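Local coordinates for glycosyl hydrolases family 2, sugar binding domain protein (Bacteroides uniformis str. 3978 T3 ii, PDB 6D1P) that is a gut-bacterial beta-glucuronidase of glycoside hydrolase family 2, which probably hydrolyses the O-glycosidic bonds of glucuronide substrates, at residues L96-P101 / L196-P200; V145-R149 / G160-I164; I719-Q723 / A807-S812; A748-F754 / S772-A778. All coordinates share one frame; numbering follows the deposited sequence.

Interaction 1: L96-P101 / L196-P200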
loop_
_atom_site.group_PDB
_atom_site.type_symbol
_atom_site.label_atom_id
_atom_site.label_comp_id
_atom_site.label_asym_id
_atom_site.label_seq_id
_atom_site.Cartn_x
_atom_site.Cartn_y
_atom_site.Cartn_z
ATOM N N LEU A 96 -9.488 -26.843 -1.565
ATOM C CA LEU A 96 -9.102 -27.848 -2.560
ATOM C C LEU A 96 -9.801 -29.183 -2.335
ATOM O O LEU A 96 -9.853 -29.685 -1.206
ATOM C CB LEU A 96 -7.590 -28.084 -2.566
ATOM C CG LEU A 96 -6.695 -26.958 -3.080
ATOM C CD1 LEU A 96 -5.303 -27.510 -3.277
ATOM C CD2 LEU A 96 -7.244 -26.343 -4.359
ATOM N N ASN A 97 -10.322 -29.753 -3.421
ATOM C CA ASN A 97 -10.721 -31.156 -3.464
ATOM C C ASN A 97 -9.480 -31.991 -3.723
ATOM O O ASN A 97 -8.888 -31.906 -4.802
ATOM C CB ASN A 97 -11.756 -31.398 -4.558
ATOM C CG ASN A 97 -13.122 -30.936 -4.161
ATOM O OD1 ASN A 97 -13.607 -31.283 -3.082
ATOM N ND2 ASN A 97 -13.756 -30.132 -5.017
ATOM N N ILE A 98 -9.088 -32.798 -2.748
ATOM C CA ILE A 98 -7.861 -33.578 -2.825
ATOM C C ILE A 98 -8.242 -35.050 -2.932
ATOM O O ILE A 98 -8.665 -35.665 -1.946
ATOM C CB ILE A 98 -6.951 -33.292 -1.625
ATOM C CG1 ILE A 98 -6.313 -31.915 -1.820
ATOM C CG2 ILE A 98 -5.886 -34.368 -1.469
ATOM C CD1 ILE A 98 -5.377 -31.510 -0.743
ATOM N N GLU A 99 -8.093 -35.609 -4.135
ATOM C CA GLU A 99 -8.518 -36.965 -4.487
ATOM C C GLU A 99 -7.304 -37.727 -5.016
ATOM O O GLU A 99 -7.162 -37.915 -6.227
ATOM C CB GLU A 99 -9.696 -36.943 -5.585
ATOM C CG GLU A 99 -10.896 -36.009 -5.300
ATOM C CD GLU A 99 -11.964 -36.039 -6.411
ATOM O OE1 GLU A 99 -13.104 -36.485 -6.138
ATOM O OE2 GLU A 99 -11.665 -35.625 -7.558
ATOM N N ASN A 100 -6.433 -38.177 -4.114
ATOM C CA ASN A 100 -5.216 -38.870 -4.548
ATOM C C ASN A 100 -5.540 -40.294 -4.983
ATOM O O ASN A 100 -6.019 -41.086 -4.162
ATOM C CB ASN A 100 -4.174 -38.905 -3.438
ATOM C CG ASN A 100 -2.792 -39.305 -3.957
ATOM O OD1 ASN A 100 -2.641 -39.723 -5.107
ATOM N ND2 ASN A 100 -1.781 -39.178 -3.109
ATOM N N PRO A 101 -5.269 -40.674 -6.254
ATOM C CA PRO A 101 -5.616 -42.006 -6.754
ATOM C C PRO A 101 -4.532 -43.065 -6.550
ATOM O O PRO A 101 -4.205 -43.836 -7.457
ATOM C CB PRO A 101 -5.834 -41.747 -8.252
ATOM C CG PRO A 101 -4.786 -40.717 -8.558
ATOM C CD PRO A 101 -4.772 -39.806 -7.338
ATOM N N LEU A 196 -1.286 -28.930 -8.320
ATOM C CA LEU A 196 -1.596 -30.049 -7.437
ATOM C C LEU A 196 -1.137 -31.340 -8.108
ATOM O O LEU A 196 -1.485 -31.596 -9.270
ATOM C CB LEU A 196 -3.096 -30.096 -7.141
ATOM C CG LEU A 196 -3.571 -31.182 -6.183
ATOM C CD1 LEU A 196 -2.959 -30.982 -4.804
ATOM C CD2 LEU A 196 -5.095 -31.167 -6.118
ATOM N N VAL A 197 -0.329 -32.133 -7.406
ATOM C CA VAL A 197 0.363 -33.254 -8.041
ATOM C C VAL A 197 0.312 -34.479 -7.136
ATOM O O VAL A 197 0.658 -34.406 -5.949
ATOM C CB VAL A 197 1.824 -32.907 -8.393
ATOM C CG1 VAL A 197 2.505 -34.081 -9.100
ATOM C CG2 VAL A 197 1.884 -31.658 -9.263
ATOM N N TYR A 198 -0.112 -35.603 -7.709
ATOM C CA TYR A 198 -0.189 -36.888 -7.027
ATOM C C TYR A 198 0.851 -37.848 -7.597
ATOM O O TYR A 198 1.053 -37.903 -8.818
ATOM C CB TYR A 198 -1.574 -37.521 -7.190
ATOM C CG TYR A 198 -2.770 -36.656 -6.859
ATOM C CD1 TYR A 198 -3.039 -36.288 -5.556
ATOM C CD2 TYR A 198 -3.665 -36.261 -7.848
ATOM C CE1 TYR A 198 -4.148 -35.522 -5.236
ATOM C CE2 TYR A 198 -4.785 -35.493 -7.538
ATOM C CZ TYR A 198 -5.017 -35.131 -6.223
ATOM O OH TYR A 198 -6.118 -34.372 -5.880
ATOM N N THR A 199 1.494 -38.612 -6.722
ATOM C CA THR A 199 2.471 -39.619 -7.114
ATOM C C THR A 199 2.293 -40.848 -6.238
ATOM O O THR A 199 1.758 -40.754 -5.126
ATOM C CB THR A 199 3.921 -39.122 -6.995
ATOM O OG1 THR A 199 4.157 -38.631 -5.672
ATOM C CG2 THR A 199 4.204 -38.035 -7.995
ATOM N N PRO A 200 2.731 -42.017 -6.709
ATOM C CA PRO A 200 2.701 -43.222 -5.873
ATOM C C PRO A 200 3.687 -43.134 -4.716
ATOM O O PRO A 200 4.566 -42.270 -4.661
ATOM C CB PRO A 200 3.098 -44.339 -6.845
ATOM C CG PRO A 200 2.831 -43.799 -8.180
ATOM C CD PRO A 200 3.097 -42.335 -8.099
#
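Y198 holds CG beside its own backbone N (chi1 -51°), which lays the phenol ring beneath the backbone of E99, N100 and P101; N100 answers with CG anti to its backbone N (chi1 -166°), sending its amide back past the ring in the opposite direction. The two planes are only 25° apart. At the far end of the ring, the backbone N of E99 donates to Y198 OH at 2.9 Å. One face of the ring carries three groups: N100 CA stands 3.8 Å from the ring centroid, P101 CD 4.1 Å from it, both as CH-pi contacts, and E99 O lies over the same face toward the rim. I98 CG2 comes up to the ring edge instead, 4.3 Å from Y198 CE1. N100 OD1 rests 3.2 Å from Y198 CB; it is buried here with no hydrogen-bond partner in the model. Further back along the strand, L196 CD2 reaches N97 O at 4.1 Å, while L196 CD1 sits 4.5 Å from L96 CD1, a loose apolar contact. A phenylalanine in place of Y198 would probably keep the CH-pi contacts but leave the E99 N-H without its acceptor, so that the loop could shift over the ring. Strand 194-199 thus holds the irregular chain after strand 89-96 chiefly through Y198, within the sugar-binding domain of the family. With one cross-segment hydrogen bond and the rest CH-pi and van der Waals packing, the contact depends on shape more than on charge.

Interaction 2: V145-R149 / G160-I164; sequences VEAFR and GKIPI
F148 and I162 supply most of the apolar packing. In the phenylalanine a chi1 of 176° turns CG away from the backbone N, which extends the ring toward strand 162-164, and its edge meets I162 CD1, 3.7 Å from F148 CD2. P163 faces it from the opposite direction: P163 CD lies 3.5 Å from F148 CE2, at an oblique angle to the ring. The carbonyl oxygen of K161 also sits at the ring edge, near the ring plane. One turn earlier in the helix, V145 CG2 touches I162 CG2 at 4.2 Å, the two side chains crossing at about a right angle.

Polar links are indirect. No direct hydrogen bond joins the segments; a water receives a weak bond from R149 NE at 3.2 Å and donates to G160 O at 3.0 Å. The guanidinium also lies over V145 CG1, while I162 CD1 approaches R149 NE from across its chain. R149 NH2 has its main partner in I98 O, although the modelled separation is short enough to make the exact geometry doubtful.

The end of helix 142-149 therefore covers the start of strand 162-169; the axes of the short segments 145-149 and 162-164 come within 9.9 Å, at 129°. F148 continues onto Y123, just after strand 117-122, and onto C154 of helix 152-156, while I162 lies between the helix, V122 and the I98 loop.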
loop_
_atom_site.group_PDB
_atom_site.type_symbol
_atom_site.label_atom_id
_atom_site.label_comp_id
_atom_site.label_asym_id
_atom_site.label_seq_id
_atom_site.Cartn_x
_atom_site.Cartn_y
_atom_site.Cartn_z
ATOM N N VAL A 145 -2.846 -33.199 5.216
ATOM C CA VAL A 145 -4.186 -33.460 4.704
ATOM C C VAL A 145 -4.827 -34.593 5.493
ATOM O O VAL A 145 -5.995 -34.516 5.899
ATOM C CB VAL A 145 -4.149 -33.781 3.201
ATOM C CG1 VAL A 145 -5.477 -34.358 2.768
ATOM C CG2 VAL A 145 -3.850 -32.532 2.386
ATOM N N GLU A 146 -4.061 -35.656 5.733
ATOM C CA GLU A 146 -4.538 -36.777 6.525
ATOM C C GLU A 146 -4.946 -36.301 7.912
ATOM O O GLU A 146 -6.135 -36.337 8.254
ATOM C CB GLU A 146 -3.464 -37.863 6.600
ATOM C CG GLU A 146 -3.880 -39.087 7.403
ATOM C CD GLU A 146 -5.223 -39.660 6.957
ATOM O OE1 GLU A 146 -5.448 -39.780 5.727
ATOM O OE2 GLU A 146 -6.054 -39.982 7.840
ATOM N N ALA A 147 -3.979 -35.825 8.706
ATOM C CA ALA A 147 -4.285 -35.400 10.069
ATOM C C ALA A 147 -5.421 -34.395 10.113
ATOM O O ALA A 147 -6.097 -34.285 11.138
ATOM C CB ALA A 147 -3.055 -34.798 10.748
ATOM N N PHE A 148 -5.660 -33.675 9.021
ATOM C CA PHE A 148 -6.779 -32.747 9.001
ATOM C C PHE A 148 -8.096 -33.459 8.716
ATOM O O PHE A 148 -9.126 -33.117 9.306
ATOM C CB PHE A 148 -6.533 -31.654 7.970
ATOM C CG PHE A 148 -7.683 -30.719 7.810
ATOM C CD1 PHE A 148 -7.932 -29.743 8.763
ATOM C CD2 PHE A 148 -8.523 -30.812 6.706
ATOM C CE1 PHE A 148 -9.000 -28.873 8.619
ATOM C CE2 PHE A 148 -9.592 -29.945 6.560
ATOM C CZ PHE A 148 -9.829 -28.977 7.518
ATOM N N ARG A 149 -8.094 -34.442 7.813
ATOM C CA ARG A 149 -9.313 -35.211 7.593
ATOM C C ARG A 149 -9.757 -35.925 8.866
ATOM O O ARG A 149 -10.961 -36.107 9.087
ATOM C CB ARG A 149 -9.109 -36.203 6.452
ATOM C CG ARG A 149 -9.505 -35.654 5.096
ATOM C CD ARG A 149 -8.699 -36.311 3.966
ATOM N NE ARG A 149 -9.108 -35.817 2.651
ATOM C CZ ARG A 149 -8.527 -36.143 1.497
ATOM N NH1 ARG A 149 -7.488 -36.978 1.481
ATOM N NH2 ARG A 149 -8.987 -35.630 0.352
ATOM N N GLY A 160 -15.504 -31.653 3.610
ATOM C CA GLY A 160 -14.511 -32.547 3.077
ATOM C C GLY A 160 -13.410 -31.907 2.255
ATOM O O GLY A 160 -12.433 -32.594 1.942
ATOM N N LYS A 161 -13.526 -30.630 1.885
ATOM C CA LYS A 161 -12.450 -29.966 1.157
ATOM C C LYS A 161 -11.362 -29.499 2.126
ATOM O O LYS A 161 -11.539 -29.513 3.347
ATOM C CB LYS A 161 -13.000 -28.800 0.337
ATOM C CG LYS A 161 -13.960 -29.250 -0.751
ATOM C CD LYS A 161 -14.806 -28.108 -1.298
ATOM C CE LYS A 161 -14.202 -27.492 -2.552
ATOM N NZ LYS A 161 -15.238 -26.760 -3.346
ATOM N N ILE A 162 -10.223 -29.096 1.580
ATOM C CA ILE A 162 -9.028 -28.804 2.367
ATOM C C ILE A 162 -8.712 -27.319 2.250
ATOM O O ILE A 162 -8.593 -26.810 1.135
ATOM C CB ILE A 162 -7.816 -29.643 1.927
ATOM C CG1 ILE A 162 -8.197 -31.124 1.853
ATOM C CG2 ILE A 162 -6.667 -29.467 2.904
ATOM C CD1 ILE A 162 -8.729 -31.679 3.149
ATOM N N PRO A 163 -8.542 -26.598 3.360
ATOM C CA PRO A 163 -8.167 -25.183 3.270
ATOM C C PRO A 163 -6.662 -24.971 3.143
ATOM O O PRO A 163 -5.861 -25.487 3.934
ATOM C CB PRO A 163 -8.715 -24.589 4.581
ATOM C CG PRO A 163 -9.087 -25.781 5.469
ATOM C CD PRO A 163 -8.645 -27.039 4.758
ATOM N N ILE A 164 -6.285 -24.199 2.129
ATOM C CA ILE A 164 -4.897 -23.907 1.794
ATOM C C ILE A 164 -4.677 -22.406 1.946
ATOM O O ILE A 164 -5.504 -21.603 1.505
ATOM C CB ILE A 164 -4.575 -24.365 0.360
ATOM C CG1 ILE A 164 -4.719 -25.878 0.260
ATOM C CG2 ILE A 164 -3.159 -23.946 -0.074
ATOM C CD1 ILE A 164 -3.832 -26.619 1.231
HETATM O O HOH W 1 -12.213 -35.602 2.124
#

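Interaction 3: I719-Q723 / A807-S812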
loop_
_atom_site.group_PDB
_atom_site.type_symbol
_atom_site.label_atom_id
_atom_site.label_comp_id
_atom_site.label_asym_id
_atom_site.label_seq_id
_atom_site.Cartn_x
_atom_site.Cartn_y
_atom_site.Cartn_z
ATOM N N ILE A 719 -2.292 22.943 -25.388
ATOM C CA ILE A 719 -2.525 21.517 -25.540
ATOM C C ILE A 719 -3.869 21.342 -26.217
ATOM O O ILE A 719 -4.869 21.901 -25.765
ATOM C CB ILE A 719 -2.501 20.787 -24.188
ATOM C CG1 ILE A 719 -1.255 21.173 -23.390
ATOM C CG2 ILE A 719 -2.577 19.294 -24.407
ATOM C CD1 ILE A 719 -1.245 20.639 -21.972
ATOM N N LEU A 720 -3.890 20.578 -27.297
ATOM C CA LEU A 720 -5.123 20.242 -27.985
ATOM C C LEU A 720 -5.422 18.769 -27.778
ATOM O O LEU A 720 -4.526 17.925 -27.879
ATOM C CB LEU A 720 -5.030 20.526 -29.484
ATOM C CG LEU A 720 -4.767 21.958 -29.942
ATOM C CD1 LEU A 720 -4.850 22.025 -31.464
ATOM C CD2 LEU A 720 -5.748 22.925 -29.306
ATOM N N LEU A 721 -6.679 18.459 -27.504
ATOM C CA LEU A 721 -7.131 17.080 -27.412
ATOM C C LEU A 721 -8.007 16.737 -28.607
ATOM O O LEU A 721 -8.825 17.553 -29.042
ATOM C CB LEU A 721 -7.898 16.842 -26.106
ATOM C CG LEU A 721 -6.977 16.701 -24.903
ATOM C CD1 LEU A 721 -7.728 16.851 -23.542
ATOM C CD2 LEU A 721 -6.253 15.363 -25.007
ATOM N N THR A 722 -7.821 15.532 -29.137
ATOM C CA THR A 722 -8.682 14.969 -30.163
ATOM C C THR A 722 -8.886 13.501 -29.833
ATOM O O THR A 722 -8.146 12.939 -29.031
ATOM C CB THR A 722 -8.054 15.127 -31.555
ATOM O OG1 THR A 722 -6.689 14.691 -31.500
ATOM C CG2 THR A 722 -8.086 16.585 -31.988
ATOM N N GLN A 723 -9.883 12.865 -30.454
ATOM C CA GLN A 723 -10.056 11.419 -30.335
ATOM C C GLN A 723 -9.908 10.744 -31.694
ATOM O O GLN A 723 -10.361 11.278 -32.714
ATOM C CB GLN A 723 -11.409 11.027 -29.699
ATOM C CG GLN A 723 -12.558 12.049 -29.803
ATOM C CD GLN A 723 -13.770 11.657 -28.942
ATOM O OE1 GLN A 723 -14.186 10.493 -28.930
ATOM N NE2 GLN A 723 -14.324 12.625 -28.212
ATOM N N ALA A 807 -6.083 20.974 -20.715
ATOM C CA ALA A 807 -7.045 20.759 -21.781
ATOM C C ALA A 807 -8.067 19.701 -21.365
ATOM O O ALA A 807 -7.753 18.794 -20.588
ATOM C CB ALA A 807 -6.333 20.324 -23.074
ATOM N N LEU A 808 -9.281 19.798 -21.934
ATOM C CA LEU A 808 -10.374 18.865 -21.669
ATOM C C LEU A 808 -11.034 18.424 -22.965
ATOM O O LEU A 808 -11.159 19.202 -23.908
ATOM C CB LEU A 808 -11.475 19.483 -20.792
ATOM C CG LEU A 808 -11.071 20.065 -19.445
ATOM C CD1 LEU A 808 -12.267 20.753 -18.860
ATOM C CD2 LEU A 808 -10.555 18.953 -18.537
ATOM N N ILE A 809 -11.527 17.190 -22.972
ATOM C CA ILE A 809 -12.336 16.694 -24.073
ATOM C C ILE A 809 -13.400 15.762 -23.513
ATOM O O ILE A 809 -13.127 14.940 -22.633
ATOM C CB ILE A 809 -11.461 15.988 -25.122
ATOM C CG1 ILE A 809 -12.292 15.506 -26.313
ATOM C CG2 ILE A 809 -10.698 14.830 -24.499
ATOM C CD1 ILE A 809 -11.392 15.019 -27.490
ATOM N N SER A 810 -14.619 15.897 -24.023
ATOM C CA SER A 810 -15.707 15.000 -23.678
ATOM C C SER A 810 -15.680 13.815 -24.623
ATOM O O SER A 810 -15.515 13.978 -25.833
ATOM C CB SER A 810 -17.057 15.721 -23.766
ATOM O OG SER A 810 -16.955 17.000 -23.159
ATOM N N VAL A 811 -15.835 12.623 -24.068
ATOM C CA VAL A 811 -15.700 11.384 -24.817
ATOM C C VAL A 811 -17.049 10.677 -24.780
ATOM O O VAL A 811 -17.472 10.188 -23.724
ATOM C CB VAL A 811 -14.580 10.502 -24.245
ATOM C CG1 VAL A 811 -14.516 9.179 -24.959
ATOM C CG2 VAL A 811 -13.255 11.220 -24.355
ATOM N N SER A 812 -17.719 10.624 -25.932
ATOM C CA SER A 812 -19.058 10.040 -26.087
ATOM C C SER A 812 -19.181 8.597 -25.594
ATOM O O SER A 812 -18.889 7.652 -26.340
ATOM C CB SER A 812 -19.460 10.100 -27.563
ATOM O OG SER A 812 -18.384 9.658 -28.387
#
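The flat group here is the carboxamide of Q723, which extends toward the strand holding I809 and S810. Its NE2 stands 3.0 Å from S810 O and 3.9 Å from I809 CD1, and its OE1 end passes V811 CG1 at 4.2 Å. The rest is mostly aliphatic packing. L721 points at the opposite strand and lays CD1 against I809 CG2 at 3.7 Å and against A807 CB at 3.8 Å. In I809 the trans chi1 (-178°) carries CG1 on across the gap, so that I809 CD1 comes over the backbone of T722, 3.8 Å from T722 C. At the other end A807 CB sits 3.4 Å from I719 O. With alanine in place of I809, a gap would probably open beside L721 CD1 and the T722 backbone, and the methyl beside Q723 NE2 would be lost. The strands run almost in the same direction, 16° apart, yet belong to different sheets: 719-723 bonds to strand 730-738 and 807-811 to strand 793-799. L808, on the other face of its strand, packs on V794 of the second subunit. The two sheets are thus held face to face here largely by aliphatic side chains, with the polar Q723 at the C-terminal end of its segment.

Interaction 4: A748-F754 / S772-A778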
loop_
_atom_site.group_PDB
_atom_site.type_symbol
_atom_site.label_atom_id
_atom_site.label_comp_id
_atom_site.label_asym_id
_atom_site.label_seq_id
_atom_site.Cartn_x
_atom_site.Cartn_y
_atom_site.Cartn_z
ATOM N N ALA A 748 9.013 18.526 -29.160
ATOM C CA ALA A 748 8.620 18.703 -27.763
ATOM C C ALA A 748 8.662 17.369 -27.023
ATOM O O ALA A 748 8.168 16.358 -27.530
ATOM C CB ALA A 748 7.219 19.315 -27.677
ATOM N N CYS A 749 9.251 17.371 -25.822
ATOM C CA CYS A 749 9.371 16.181 -24.983
ATOM C C CYS A 749 8.728 16.312 -23.594
ATOM O O CYS A 749 8.885 15.395 -22.775
ATOM C CB CYS A 749 10.854 15.812 -24.796
ATOM S SG CYS A 749 11.763 15.546 -26.334
ATOM N N GLN A 750 8.046 17.423 -23.293
ATOM C CA GLN A 750 7.404 17.606 -21.987
ATOM C C GLN A 750 6.619 16.371 -21.574
ATOM O O GLN A 750 5.905 15.761 -22.381
ATOM C CB GLN A 750 6.431 18.796 -22.006
ATOM C CG GLN A 750 7.054 20.189 -22.061
ATOM C CD GLN A 750 7.573 20.565 -23.446
ATOM O OE1 GLN A 750 7.471 19.786 -24.414
ATOM N NE2 GLN A 750 8.154 21.757 -23.543
ATOM N N PHE A 751 6.749 16.019 -20.302
ATOM C CA PHE A 751 5.790 15.125 -19.666
ATOM C C PHE A 751 4.383 15.691 -19.774
ATOM O O PHE A 751 4.149 16.884 -19.550
ATOM C CB PHE A 751 6.142 14.906 -18.189
ATOM C CG PHE A 751 7.115 13.796 -17.969
ATOM C CD1 PHE A 751 6.737 12.480 -18.194
ATOM C CD2 PHE A 751 8.420 14.060 -17.562
ATOM C CE1 PHE A 751 7.647 11.428 -18.012
ATOM C CE2 PHE A 751 9.313 13.032 -17.359
ATOM C CZ PHE A 751 8.931 11.706 -17.588
ATOM N N ILE A 752 3.443 14.817 -20.114
ATOM C CA ILE A 752 2.029 15.150 -20.171
ATOM C C ILE A 752 1.290 14.158 -19.287
ATOM O O ILE A 752 1.645 12.975 -19.251
ATOM C CB ILE A 752 1.511 15.128 -21.626
ATOM C CG1 ILE A 752 2.113 16.286 -22.410
ATOM C CG2 ILE A 752 0.018 15.300 -21.669
ATOM C CD1 ILE A 752 2.080 16.052 -23.902
ATOM N N GLU A 753 0.284 14.651 -18.556
ATOM C CA GLU A 753 -0.504 13.867 -17.610
ATOM C C GLU A 753 -1.983 13.864 -17.971
ATOM O O GLU A 753 -2.552 14.901 -18.303
ATOM C CB GLU A 753 -0.373 14.415 -16.199
ATOM C CG GLU A 753 1.031 14.382 -15.692
ATOM C CD GLU A 753 1.131 14.987 -14.321
ATOM O OE1 GLU A 753 0.146 15.620 -13.901
ATOM O OE2 GLU A 753 2.182 14.830 -13.671
ATOM N N PHE A 754 -2.614 12.709 -17.843
ATOM C CA PHE A 754 -4.023 12.564 -18.134
ATOM C C PHE A 754 -4.833 12.372 -16.854
ATOM O O PHE A 754 -4.367 11.785 -15.875
ATOM C CB PHE A 754 -4.256 11.391 -19.077
ATOM C CG PHE A 754 -3.642 11.568 -20.423
ATOM C CD1 PHE A 754 -2.488 10.874 -20.765
ATOM C CD2 PHE A 754 -4.217 12.428 -21.358
ATOM C CE1 PHE A 754 -1.915 11.015 -22.034
ATOM C CE2 PHE A 754 -3.652 12.586 -22.631
ATOM C CZ PHE A 754 -2.498 11.871 -22.969
ATOM N N SER A 772 -0.226 4.890 -20.375
ATOM C CA SER A 772 0.489 5.586 -19.312
ATOM C C SER A 772 -0.229 6.879 -18.971
ATOM O O SER A 772 -0.554 7.669 -19.867
ATOM C CB SER A 772 1.941 5.878 -19.712
ATOM O OG SER A 772 2.615 4.667 -19.990
ATOM N N ARG A 773 -0.456 7.084 -17.670
ATOM C CA ARG A 773 -1.078 8.300 -17.152
ATOM C C ARG A 773 -0.171 9.517 -17.300
ATOM O O ARG A 773 -0.663 10.645 -17.469
ATOM C CB ARG A 773 -1.424 8.094 -15.674
ATOM C CG ARG A 773 -2.231 9.229 -15.076
ATOM C CD ARG A 773 -2.409 9.108 -13.574
ATOM N NE ARG A 773 -1.325 9.754 -12.834
ATOM C CZ ARG A 773 -1.181 11.074 -12.727
ATOM N NH1 ARG A 773 -2.049 11.899 -13.320
ATOM N NH2 ARG A 773 -0.164 11.568 -12.032
ATOM N N ARG A 774 1.146 9.316 -17.179
ATOM C CA ARG A 774 2.135 10.366 -17.393
ATOM C C ARG A 774 3.232 9.855 -18.319
ATOM O O ARG A 774 3.801 8.785 -18.089
ATOM C CB ARG A 774 2.743 10.840 -16.074
ATOM C CG ARG A 774 3.799 11.897 -16.260
ATOM C CD ARG A 774 4.493 12.138 -14.952
ATOM N NE ARG A 774 3.504 12.508 -13.960
ATOM C CZ ARG A 774 3.550 12.169 -12.674
ATOM N NH1 ARG A 774 4.554 11.442 -12.189
ATOM N NH2 ARG A 774 2.581 12.571 -11.871
ATOM N N ILE A 775 3.545 10.634 -19.347
ATOM C CA ILE A 775 4.476 10.190 -20.373
ATOM C C ILE A 775 4.997 11.420 -21.097
ATOM O O ILE A 775 4.244 12.355 -21.392
ATOM C CB ILE A 775 3.783 9.183 -21.331
ATOM C CG1 ILE A 775 4.723 8.659 -22.402
ATOM C CG2 ILE A 775 2.616 9.820 -22.013
ATOM C CD1 ILE A 775 4.099 7.536 -23.232
ATOM N N GLN A 776 6.295 11.412 -21.393
ATOM C CA GLN A 776 6.864 12.460 -22.231
ATOM C C GLN A 776 6.256 12.427 -23.626
ATOM O O GLN A 776 5.990 11.355 -24.178
ATOM C CB GLN A 776 8.370 12.296 -22.341
ATOM C CG GLN A 776 9.110 12.661 -21.078
ATOM C CD GLN A 776 10.599 12.434 -21.248
ATOM O OE1 GLN A 776 11.093 12.317 -22.375
ATOM N NE2 GLN A 776 11.315 12.338 -20.136
ATOM N N ALA A 777 6.046 13.608 -24.197
ATOM C CA ALA A 777 5.496 13.706 -25.541
ATOM C C ALA A 777 6.464 13.109 -26.567
ATOM O O ALA A 777 7.685 13.105 -26.379
ATOM C CB ALA A 777 5.206 15.163 -25.876
ATOM N N ALA A 778 5.901 12.574 -27.647
ATOM C CA ALA A 778 6.656 11.962 -28.739
ATOM C C ALA A 778 6.436 12.854 -29.955
ATOM O O ALA A 778 5.383 12.776 -30.596
ATOM C CB ALA A 778 6.195 10.535 -28.998
#
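E753 OE2 is gripped by two nitrogens of R774, NE at 2.7 Å and NH2 at 2.9 Å; both bonds are bent and weak, but together they make a salt bridge. The side chains of E753 and R774 lie side by side, pointing the same way, and the bend of R774 at chi3 (-57°) swings its guanidinium round to that oxygen. S800 OG adds a weak bond. R773 and R774 each bridge to D82 through NH2, so both gather round D82, and R774 also bonds E753. A bound potassium ion lies about 9 Å from the R774 side chain. On the same face of the sheet, Q776 CG stands over the centre of the F751 ring, 3.5 Å from the centroid, while its amide is turned nearly upright to the ring (82°) and passes OE1 on to R521. On the other face I752 CD1 meets A777 CB at 3.8 Å, against L737 beyond. I752 and I775 form an antiparallel hydrogen-bonded pair, with I752 N bonding to I775 O at 2.9 Å, flanked by the non-hydrogen-bonded pairs F751 with Q776 and E753 with R774. The pairing continues with F754 N to R773 O and A777 N to Q750 O. Strand 774-776 is the outside strand of a four-stranded sheet whose I752 and I775 face packs on strand 781-787 of the other sheet, as in a beta-sandwich.

Overall arrangement
The four contacts form two pairs, one in each of two beta-rich regions. Interactions 1 and 2 have centres 12 Å apart and touch; interaction 2 is nested along the chain inside the loop closed by interaction 1, and L96 N probably bonds to I162 O at 2.8 Å, all within the sugar-binding domain. Interactions 3 and 4, with centres 15 Å apart, lie near the C terminus; both reach the sheet that ends in strands 774-776 and 807-811, with interaction 4 nested inside interaction 3. The pairs are 52 to 57 Å apart centre to centre, so they belong to separate beta regions of this multidomain protein and share no contact.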